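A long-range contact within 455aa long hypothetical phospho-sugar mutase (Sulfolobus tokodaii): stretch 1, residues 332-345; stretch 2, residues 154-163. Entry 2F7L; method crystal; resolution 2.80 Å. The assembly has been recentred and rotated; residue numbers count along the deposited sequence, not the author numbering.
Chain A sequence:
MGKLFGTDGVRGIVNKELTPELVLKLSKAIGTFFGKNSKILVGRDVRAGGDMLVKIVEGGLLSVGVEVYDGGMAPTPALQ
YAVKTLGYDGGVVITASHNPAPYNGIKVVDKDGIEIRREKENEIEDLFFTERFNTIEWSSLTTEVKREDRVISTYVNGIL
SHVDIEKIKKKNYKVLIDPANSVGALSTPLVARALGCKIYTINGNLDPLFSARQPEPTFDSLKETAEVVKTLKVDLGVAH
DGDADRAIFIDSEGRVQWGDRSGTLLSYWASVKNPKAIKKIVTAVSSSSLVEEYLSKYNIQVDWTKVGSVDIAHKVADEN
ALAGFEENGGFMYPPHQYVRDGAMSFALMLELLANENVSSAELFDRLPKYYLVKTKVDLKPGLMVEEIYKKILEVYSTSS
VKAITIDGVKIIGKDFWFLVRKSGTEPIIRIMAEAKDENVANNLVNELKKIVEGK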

# COMPACT_ATOMS: atom_id res chain seq x y z
N MET A 332 3.65 0.55 -7.41
CA MET A 332 4.80 1.48 -7.42
C MET A 332 5.28 1.79 -8.83
O MET A 332 5.63 0.89 -9.58
CB MET A 332 5.96 0.92 -6.58
CG MET A 332 5.85 -0.56 -6.23
SD MET A 332 4.66 -1.02 -4.91
CE MET A 332 5.79 -0.79 -3.45
N TYR A 333 5.29 3.07 -9.18
CA TYR A 333 5.70 3.55 -10.50
C TYR A 333 7.00 4.33 -10.34
O TYR A 333 6.99 5.52 -10.08
CB TYR A 333 4.59 4.44 -11.08
CG TYR A 333 4.79 4.82 -12.52
CD1 TYR A 333 5.00 3.84 -13.49
CD2 TYR A 333 4.83 6.15 -12.91
CE1 TYR A 333 5.27 4.19 -14.82
CE2 TYR A 333 5.09 6.52 -14.23
CZ TYR A 333 5.32 5.54 -15.18
OH TYR A 333 5.68 5.90 -16.47
N PRO A 334 8.15 3.65 -10.49
CA PRO A 334 9.50 4.22 -10.36
C PRO A 334 9.72 5.62 -10.88
O PRO A 334 10.20 6.48 -10.15
CB PRO A 334 10.38 3.18 -11.04
CG PRO A 334 9.71 1.92 -10.63
CD PRO A 334 8.24 2.23 -10.88
N PRO A 335 9.40 5.87 -12.16
CA PRO A 335 9.61 7.24 -12.65
C PRO A 335 9.06 8.31 -11.71
O PRO A 335 9.63 9.38 -11.60
CB PRO A 335 8.93 7.22 -14.03
CG PRO A 335 8.07 5.99 -14.00
CD PRO A 335 8.85 5.01 -13.22
N HIS A 336 7.96 8.01 -11.03
CA HIS A 336 7.38 8.94 -10.06
C HIS A 336 8.10 8.68 -8.74
O HIS A 336 8.96 9.45 -8.33
CB HIS A 336 5.90 8.65 -9.88
CG HIS A 336 5.20 9.61 -8.98
ND1 HIS A 336 4.23 9.22 -8.08
CD2 HIS A 336 5.27 10.96 -8.90
CE1 HIS A 336 3.73 10.29 -7.49
NE2 HIS A 336 4.34 11.36 -7.97
N GLN A 337 7.73 7.59 -8.08
CA GLN A 337 8.37 7.18 -6.84
C GLN A 337 8.24 5.67 -6.63
O GLN A 337 7.41 5.01 -7.26
CB GLN A 337 7.84 7.96 -5.63
CG GLN A 337 6.36 7.99 -5.39
CD GLN A 337 6.04 8.89 -4.21
OE1 GLN A 337 6.94 9.30 -3.48
NE2 GLN A 337 4.76 9.19 -4.01
N TYR A 338 9.09 5.14 -5.74
CA TYR A 338 9.10 3.71 -5.46
C TYR A 338 7.99 3.20 -4.56
O TYR A 338 7.77 1.99 -4.50
CB TYR A 338 10.45 3.31 -4.86
CG TYR A 338 11.59 3.44 -5.84
CD1 TYR A 338 11.66 2.61 -6.98
CD2 TYR A 338 12.56 4.43 -5.68
CE1 TYR A 338 12.65 2.79 -7.91
CE2 TYR A 338 13.55 4.60 -6.60
CZ TYR A 338 13.59 3.79 -7.70
OH TYR A 338 14.57 4.03 -8.61
N VAL A 339 7.29 4.10 -3.88
CA VAL A 339 6.22 3.69 -2.98
C VAL A 339 4.87 3.54 -3.66
O VAL A 339 4.68 3.98 -4.78
CB VAL A 339 6.07 4.70 -1.78
CG1 VAL A 339 7.33 4.66 -0.89
CG2 VAL A 339 5.79 6.11 -2.29
N ARG A 340 3.94 2.88 -2.97
CA ARG A 340 2.59 2.69 -3.48
C ARG A 340 1.95 4.07 -3.53
O ARG A 340 1.98 4.79 -2.54
CB ARG A 340 1.77 1.85 -2.51
CG ARG A 340 2.59 0.90 -1.72
CD ARG A 340 1.70 0.20 -0.77
NE ARG A 340 1.80 0.76 0.57
CZ ARG A 340 1.08 0.31 1.60
NH1 ARG A 340 0.22 -0.69 1.42
NH2 ARG A 340 1.24 0.85 2.80
N ASP A 341 1.34 4.42 -4.66
CA ASP A 341 0.75 5.73 -4.83
C ASP A 341 -0.61 5.65 -5.54
O ASP A 341 -0.68 5.58 -6.76
CB ASP A 341 1.74 6.60 -5.62
CG ASP A 341 1.37 8.06 -5.63
OD1 ASP A 341 0.19 8.38 -5.92
OD2 ASP A 341 2.26 8.89 -5.37
N GLY A 342 -1.69 5.69 -4.76
CA GLY A 342 -3.04 5.60 -5.32
C GLY A 342 -3.44 6.58 -6.41
O GLY A 342 -4.06 6.20 -7.42
N ALA A 343 -3.13 7.86 -6.22
CA ALA A 343 -3.49 8.83 -7.24
C ALA A 343 -2.63 8.53 -8.44
O ALA A 343 -3.12 8.54 -9.57
CB ALA A 343 -3.24 10.25 -6.77
N MET A 344 -1.35 8.23 -8.21
CA MET A 344 -0.47 7.95 -9.34
C MET A 344 -1.08 6.83 -10.15
O MET A 344 -1.01 6.84 -11.38
CB MET A 344 0.93 7.53 -8.90
CG MET A 344 1.92 7.36 -10.06
SD MET A 344 2.40 8.91 -10.90
CE MET A 344 1.18 8.98 -12.22
N SER A 345 -1.69 5.88 -9.46
CA SER A 345 -2.29 4.74 -10.10
C SER A 345 -3.53 5.12 -10.88
O SER A 345 -3.71 4.68 -12.00
CB SER A 345 -2.65 3.70 -9.06
OG SER A 345 -1.50 3.34 -8.34
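Stretch 2 (154-163) TYVNGILSHV

Stretch 2 packs the last turns of a helix and the turn beyond it against the loop and helix start of stretch 1, in a mostly apolar and aromatic contact pinned by a single hydrogen bond. Residues 154-160 are helical, and a type I turn from Leu160 to Val163 follows, so Tyr155, Ile159 and His162, spaced three or four residues apart, lie along one side. The backbones come nearest at Ile159 and Met344, with CA atoms 5.6 Å apart.

At one end, Tyr155 reaches in with chi1 t, and its OH donates to Asp341 OD1 at a very short 2.4 Å. The same OD1 accepts from Met344 N at 2.8 Å, capping the helix that begins at Gly342; a carboxylate oxygen can serve both donors. Gln337 NE2 donates to Asp341 OD2 (2.9 Å), tying the loop to the same side chain.

In the middle, branched Ile159 fills the space beside the helix start: its CD1 lies 3.4 Å from Ala343 CB, a small side chain that permits close approach, and its CG2 lies 3.4 Å from Met344 CE.

Beyond the helix, His162 points toward the loop. Tyr333 turns its ring edge to the imidazole face, with centroids 6.0 Å apart, while His162 CE1 lies 3.5 Å from Pro335 O.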

# COMPACT_ATOMS: atom_id res chain seq x y z
N THR A 154 2.68 19.98 -4.71
CA THR A 154 3.87 19.37 -5.30
C THR A 154 3.57 17.96 -5.79
O THR A 154 4.04 17.54 -6.85
CB THR A 154 5.03 19.29 -4.28
OG1 THR A 154 5.32 20.59 -3.77
CG2 THR A 154 6.28 18.73 -4.91
N TYR A 155 2.77 17.24 -5.02
CA TYR A 155 2.40 15.86 -5.31
C TYR A 155 1.60 15.75 -6.60
O TYR A 155 1.97 15.00 -7.50
CB TYR A 155 1.59 15.32 -4.13
CG TYR A 155 1.10 13.90 -4.22
CD1 TYR A 155 1.98 12.82 -4.26
CD2 TYR A 155 -0.27 13.63 -4.18
CE1 TYR A 155 1.51 11.50 -4.25
CE2 TYR A 155 -0.76 12.34 -4.17
CZ TYR A 155 0.13 11.27 -4.20
OH TYR A 155 -0.36 9.96 -4.15
N VAL A 156 0.50 16.49 -6.68
CA VAL A 156 -0.35 16.44 -7.87
C VAL A 156 0.42 16.70 -9.15
O VAL A 156 0.35 15.91 -10.09
CB VAL A 156 -1.49 17.44 -7.77
CG1 VAL A 156 -2.22 17.50 -9.10
CG2 VAL A 156 -2.42 17.03 -6.64
N ASN A 157 1.16 17.81 -9.17
CA ASN A 157 1.95 18.17 -10.34
C ASN A 157 2.92 17.06 -10.68
O ASN A 157 3.12 16.72 -11.85
CB ASN A 157 2.73 19.44 -10.06
CG ASN A 157 1.83 20.59 -9.63
OD1 ASN A 157 2.24 21.43 -8.82
ND2 ASN A 157 0.61 20.64 -10.19
N GLY A 158 3.55 16.51 -9.65
CA GLY A 158 4.48 15.43 -9.88
C GLY A 158 3.78 14.30 -10.59
O GLY A 158 4.30 13.76 -11.56
N ILE A 159 2.59 13.94 -10.13
CA ILE A 159 1.83 12.86 -10.73
C ILE A 159 1.48 13.20 -12.19
O ILE A 159 1.73 12.39 -13.09
CB ILE A 159 0.52 12.59 -9.96
CG1 ILE A 159 0.83 12.07 -8.55
CG2 ILE A 159 -0.37 11.61 -10.76
CD1 ILE A 159 -0.40 11.98 -7.64
N LEU A 160 0.90 14.38 -12.39
CA LEU A 160 0.50 14.83 -13.73
C LEU A 160 1.64 14.87 -14.74
O LEU A 160 1.43 14.72 -15.94
CB LEU A 160 -0.15 16.22 -13.65
CG LEU A 160 -1.48 16.22 -12.88
CD1 LEU A 160 -1.93 17.67 -12.60
CD2 LEU A 160 -2.54 15.43 -13.67
N SER A 161 2.85 15.04 -14.25
CA SER A 161 4.00 15.10 -15.13
C SER A 161 4.33 13.78 -15.82
O SER A 161 5.28 13.72 -16.60
CB SER A 161 5.21 15.57 -14.35
OG SER A 161 5.78 14.49 -13.65
N HIS A 162 3.57 12.73 -15.56
CA HIS A 162 3.87 11.45 -16.19
C HIS A 162 2.82 10.89 -17.13
O HIS A 162 2.97 9.76 -17.60
CB HIS A 162 4.19 10.40 -15.12
CG HIS A 162 5.38 10.73 -14.29
ND1 HIS A 162 6.66 10.77 -14.80
CD2 HIS A 162 5.49 11.04 -12.97
CE1 HIS A 162 7.51 11.08 -13.83
NE2 HIS A 162 6.82 11.25 -12.72
N VAL A 163 1.78 11.66 -17.42
CA VAL A 163 0.74 11.22 -18.34
C VAL A 163 0.35 12.31 -19.34
O VAL A 163 0.43 13.51 -19.05
CB VAL A 163 -0.54 10.78 -17.59
CG1 VAL A 163 -0.21 9.69 -16.58
CG2 VAL A 163 -1.18 11.97 -16.93